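Local coordinates for protein hypothetical bacterial 6-phosphogluconolactonase (Bacteroides fragilis, PDB 3SCY) that is a seven-bladed beta-propeller that probably hydrolyses 6-phosphogluconolactone or a related lactone, at residues G24-K27 / G28-F32; A204-V207 / A208-S211. All coordinates share one frame; numbering follows the deposited sequence. Where two conformers were deposited one is given.

Contact 1: G24-K27 / G28-F32; sequences GNSK and GIYTF
The hydroxyl of Y30 accepts a hydrogen bond from the backbone amide of K27, three residues earlier in the chain: N of K27 lies 2.7 Å from OH of Y30, and the N-H...O angle of 171° makes the bond nearly straight. N of K27 lies oblique to the Y30 ring. With CG anti to the carbonyl carbon (chi1 -66°), the Y30 side chain reaches back along the loop, and its OH comes within 3.4 Å of CA of S26. The K27 side chain crosses the tyrosine at about a right angle, its CB 3.6 Å from OH of Y30, and its NZ makes a long, weak ion pair with OE2 of E48, on strand 41-48.

These residues close the end of the loop that joins strand 13-20 to strand 28-35, neighbouring antiparallel strands in one four-stranded blade of the propeller. S26 supplies the second polar group here. Its OG meets the tyrosine ring at the edge and in plane, 3.3 Å from CE1 of Y30. OG of S26 also accepts a weak bond from N of G28, 3.1 Å away and bent to 129°. The main polar partner of this buried hydroxyl is OG1 of T20, on the preceding strand, which is also hydrogen-bonded to O of G28. G28 itself adopts a backbone conformation suited to glycine.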
loop_
_atom_site.group_PDB
_atom_site.type_symbol
_atom_site.label_atom_id
_atom_site.label_comp_id
_atom_site.label_asym_id
_atom_site.label_seq_id
_atom_site.Cartn_x
_atom_site.Cartn_y
_atom_site.Cartn_z
ATOM N N GLY A 24 -18.428 -5.191 9.838
ATOM C CA GLY A 24 -18.736 -6.395 10.602
ATOM C C GLY A 24 -18.364 -6.242 12.062
ATOM O O GLY A 24 -18.687 -5.224 12.678
ATOM N N ASN A 25 -17.633 -7.231 12.605
ATOM C CA ASN A 25 -17.229 -7.309 14.014
ATOM C C ASN A 25 -15.882 -6.652 14.314
ATOM O O ASN A 25 -15.505 -6.596 15.486
ATOM C CB ASN A 25 -17.170 -8.769 14.477
ATOM C CG ASN A 25 -18.510 -9.438 14.635
ATOM O OD1 ASN A 25 -19.501 -8.832 15.067
ATOM N ND2 ASN A 25 -18.553 -10.726 14.327
ATOM N N SER A 26 -15.141 -6.181 13.289
ATOM C CA SER A 26 -13.844 -5.558 13.566
ATOM C C SER A 26 -13.976 -4.240 14.322
ATOM O O SER A 26 -14.843 -3.435 13.978
ATOM C CB SER A 26 -13.095 -5.280 12.270
ATOM O OG SER A 26 -11.936 -4.513 12.542
ATOM N N LYS A 27 -13.108 -4.010 15.329
ATOM C CA LYS A 27 -13.092 -2.757 16.088
ATOM C C LYS A 27 -12.354 -1.668 15.312
ATOM O O LYS A 27 -12.603 -0.483 15.513
ATOM C CB LYS A 27 -12.427 -2.927 17.466
ATOM C CG LYS A 27 -13.255 -3.685 18.493
ATOM C CD LYS A 27 -12.434 -3.934 19.748
ATOM C CE LYS A 27 -13.166 -4.752 20.779
ATOM N NZ LYS A 27 -14.158 -3.943 21.534
ATOM N N GLY A 28 -11.430 -2.084 14.449
ATOM C CA GLY A 28 -10.643 -1.146 13.664
ATOM C C GLY A 28 -9.244 -1.633 13.394
ATOM O O GLY A 28 -9.011 -2.348 12.419
ATOM N N ILE A 29 -8.281 -1.158 14.198
ATOM C CA ILE A 29 -6.867 -1.546 14.002
ATOM C C ILE A 29 -6.483 -2.557 15.052
ATOM O O ILE A 29 -6.736 -2.330 16.235
ATOM C CB ILE A 29 -5.907 -0.315 14.061
ATOM C CG1 ILE A 29 -6.261 0.707 12.976
ATOM C CG2 ILE A 29 -4.453 -0.759 13.910
ATOM C CD1 ILE A 29 -5.546 2.057 13.147
ATOM N N TYR A 30 -5.796 -3.614 14.632
ATOM C CA TYR A 30 -5.316 -4.645 15.535
ATOM C C TYR A 30 -3.809 -4.691 15.449
ATOM O O TYR A 30 -3.237 -4.498 14.363
ATOM C CB TYR A 30 -5.929 -6.000 15.179
ATOM C CG TYR A 30 -7.421 -6.066 15.404
ATOM C CD1 TYR A 30 -8.312 -5.664 14.413
ATOM C CD2 TYR A 30 -7.944 -6.473 16.629
ATOM C CE1 TYR A 30 -9.687 -5.678 14.631
ATOM C CE2 TYR A 30 -9.321 -6.483 16.863
ATOM C CZ TYR A 30 -10.188 -6.110 15.847
ATOM O OH TYR A 30 -11.543 -6.102 16.044
ATOM N N THR A 31 -3.156 -4.917 16.591
ATOM C CA THR A 31 -1.701 -5.014 16.625
ATOM C C THR A 31 -1.280 -6.372 17.175
ATOM O O THR A 31 -1.970 -6.947 18.025
ATOM C CB THR A 31 -1.065 -3.889 17.400
ATOM O OG1 THR A 31 -1.547 -3.924 18.738
ATOM C CG2 THR A 31 -1.334 -2.513 16.778
ATOM N N PHE A 32 -0.155 -6.875 16.661
ATOM C CA PHE A 32 0.380 -8.204 16.987
ATOM C C PHE A 32 1.881 -8.192 17.049
ATOM O O PHE A 32 2.522 -7.397 16.367
ATOM C CB PHE A 32 -0.028 -9.245 15.888
ATOM C CG PHE A 32 -1.511 -9.429 15.655
ATOM C CD1 PHE A 32 -2.221 -8.544 14.847
ATOM C CD2 PHE A 32 -2.200 -10.474 16.253
ATOM C CE1 PHE A 32 -3.592 -8.694 14.655
ATOM C CE2 PHE A 32 -3.585 -10.601 16.098
ATOM C CZ PHE A 32 -4.268 -9.719 15.277
#

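Contact 2: A204-V207 / A208-S211; sequences AFKV and APGS
The chain leaves strand 197-206 at V207 and folds into a type II beta turn from A208 to S211, with G210 at positive phi and N of S211 bonded to O of A208 at 3.2 Å. Bridging the turn from the residue before it to its last, CG2 of V207 packs 3.8 Å from CB of S211. The valine stands with CG1 anti to its carbonyl carbon (chi1 -61°), which places CG2 between N and the carbonyl carbon, where it meets S211. K206 bends at chi2 and chi4 until its ammonium group donates a hydrogen bond to the next residue's carbonyl: NZ of K206 is 2.8 Å from O of V207, at a C=O...N angle of 171°. The same NZ lies 3.8 Å from CG of P209, whose ring the lysine chain crosses at about a right angle.

The turn lies on the connection from one propeller blade to strand 213-218 of the next, where V207 packs on L227, I236 and F238. D177 receives a bond from N of G210 and is touched by the side chains of K206, V207 and S211.

OG of S211 bonds to O of A208 at 2.7 Å, tilted 26° from the carbonyl plane and on the same face as the serine's own amide. Two bonds from one residue therefore grip O of A208 and tie both ends of the turn together, while the lysine's positive charge would be expected to polarise the V207 carbonyl.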
loop_
_atom_site.group_PDB
_atom_site.type_symbol
_atom_site.label_atom_id
_atom_site.label_comp_id
_atom_site.label_asym_id
_atom_site.label_seq_id
_atom_site.Cartn_x
_atom_site.Cartn_y
_atom_site.Cartn_z
ATOM N N ALA A 204 1.510 13.493 -16.322
ATOM C CA ALA A 204 1.107 12.111 -16.117
ATOM C C ALA A 204 1.789 11.186 -17.084
ATOM O O ALA A 204 2.195 11.591 -18.173
ATOM C CB ALA A 204 -0.404 11.972 -16.267
ATOM N N PHE A 205 1.881 9.920 -16.687
ATOM C CA PHE A 205 2.314 8.818 -17.540
ATOM C C PHE A 205 1.075 8.020 -17.867
ATOM O O PHE A 205 0.262 7.763 -16.986
ATOM C CB PHE A 205 3.389 7.949 -16.852
ATOM C CG PHE A 205 4.604 8.736 -16.427
ATOM C CD1 PHE A 205 5.568 9.114 -17.355
ATOM C CD2 PHE A 205 4.759 9.151 -15.105
ATOM C CE1 PHE A 205 6.676 9.867 -16.970
ATOM C CE2 PHE A 205 5.882 9.901 -14.719
ATOM C CZ PHE A 205 6.819 10.270 -15.665
ATOM N N LYS A 206 0.916 7.626 -19.112
ATOM C CA LYS A 206 -0.261 6.882 -19.527
ATOM C C LYS A 206 0.077 5.405 -19.646
ATOM O O LYS A 206 1.165 5.063 -20.109
ATOM C CB LYS A 206 -0.776 7.461 -20.869
ATOM C CG LYS A 206 -2.032 6.796 -21.462
ATOM C CD LYS A 206 -3.335 7.111 -20.705
ATOM C CE LYS A 206 -4.576 6.654 -21.445
ATOM N NZ LYS A 206 -4.612 5.175 -21.665
ATOM N N VAL A 207 -0.846 4.529 -19.215
ATOM C CA VAL A 207 -0.671 3.078 -19.399
ATOM C C VAL A 207 -1.787 2.575 -20.326
ATOM O O VAL A 207 -2.720 3.331 -20.631
ATOM C CB VAL A 207 -0.553 2.246 -18.093
ATOM C CG1 VAL A 207 0.662 2.679 -17.260
ATOM C CG2 VAL A 207 -1.837 2.301 -17.272
ATOM N N ALA A 208 -1.689 1.317 -20.797
ATOM C CA ALA A 208 -2.653 0.747 -21.744
ATOM C C ALA A 208 -4.118 0.958 -21.290
ATOM O O ALA A 208 -4.423 0.723 -20.119
ATOM C CB ALA A 208 -2.377 -0.736 -21.958
ATOM N N PRO A 209 -5.034 1.397 -22.195
ATOM C CA PRO A 209 -6.430 1.608 -21.779
ATOM C C PRO A 209 -7.048 0.373 -21.141
ATOM O O PRO A 209 -6.802 -0.753 -21.584
ATOM C CB PRO A 209 -7.144 1.950 -23.097
ATOM C CG PRO A 209 -6.058 2.547 -23.951
ATOM C CD PRO A 209 -4.838 1.739 -23.622
ATOM N N GLY A 210 -7.824 0.602 -20.096
ATOM C CA GLY A 210 -8.515 -0.460 -19.374
ATOM C C GLY A 210 -7.657 -1.175 -18.348
ATOM O O GLY A 210 -8.105 -2.167 -17.764
ATOM N N SER A 211 -6.402 -0.711 -18.128
ATOM C CA SER A 211 -5.521 -1.364 -17.153
ATOM C C SER A 211 -6.017 -1.204 -15.712
ATOM O O SER A 211 -6.007 -2.169 -14.953
ATOM C CB SER A 211 -4.105 -0.803 -17.242
ATOM O OG SER A 211 -3.475 -1.139 -18.466
#

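How the contacts relate
Both contacts are partly buried loop structures at the ends of blade strands, on opposite sides of the chain's centre, with centres 35 Å apart and nearest atoms about 28 Å apart. They share no strand. Contact 1 stays inside one blade, in the loop between two of its adjacent strands, whereas contact 2 lies on the connection from strand 197-206, at the edge of one four-stranded sheet, to strand 213-218, at the edge of the next. Their chemistry differs: in contact 1 side-chain hydroxyls accept from backbone amides, whereas in contact 2 side-chain donors serve backbone carbonyls, alongside an aliphatic touch. The ammonium group of K206 bonds within contact 2, whereas that of K27 has a long, weak ion pair outside contact 1.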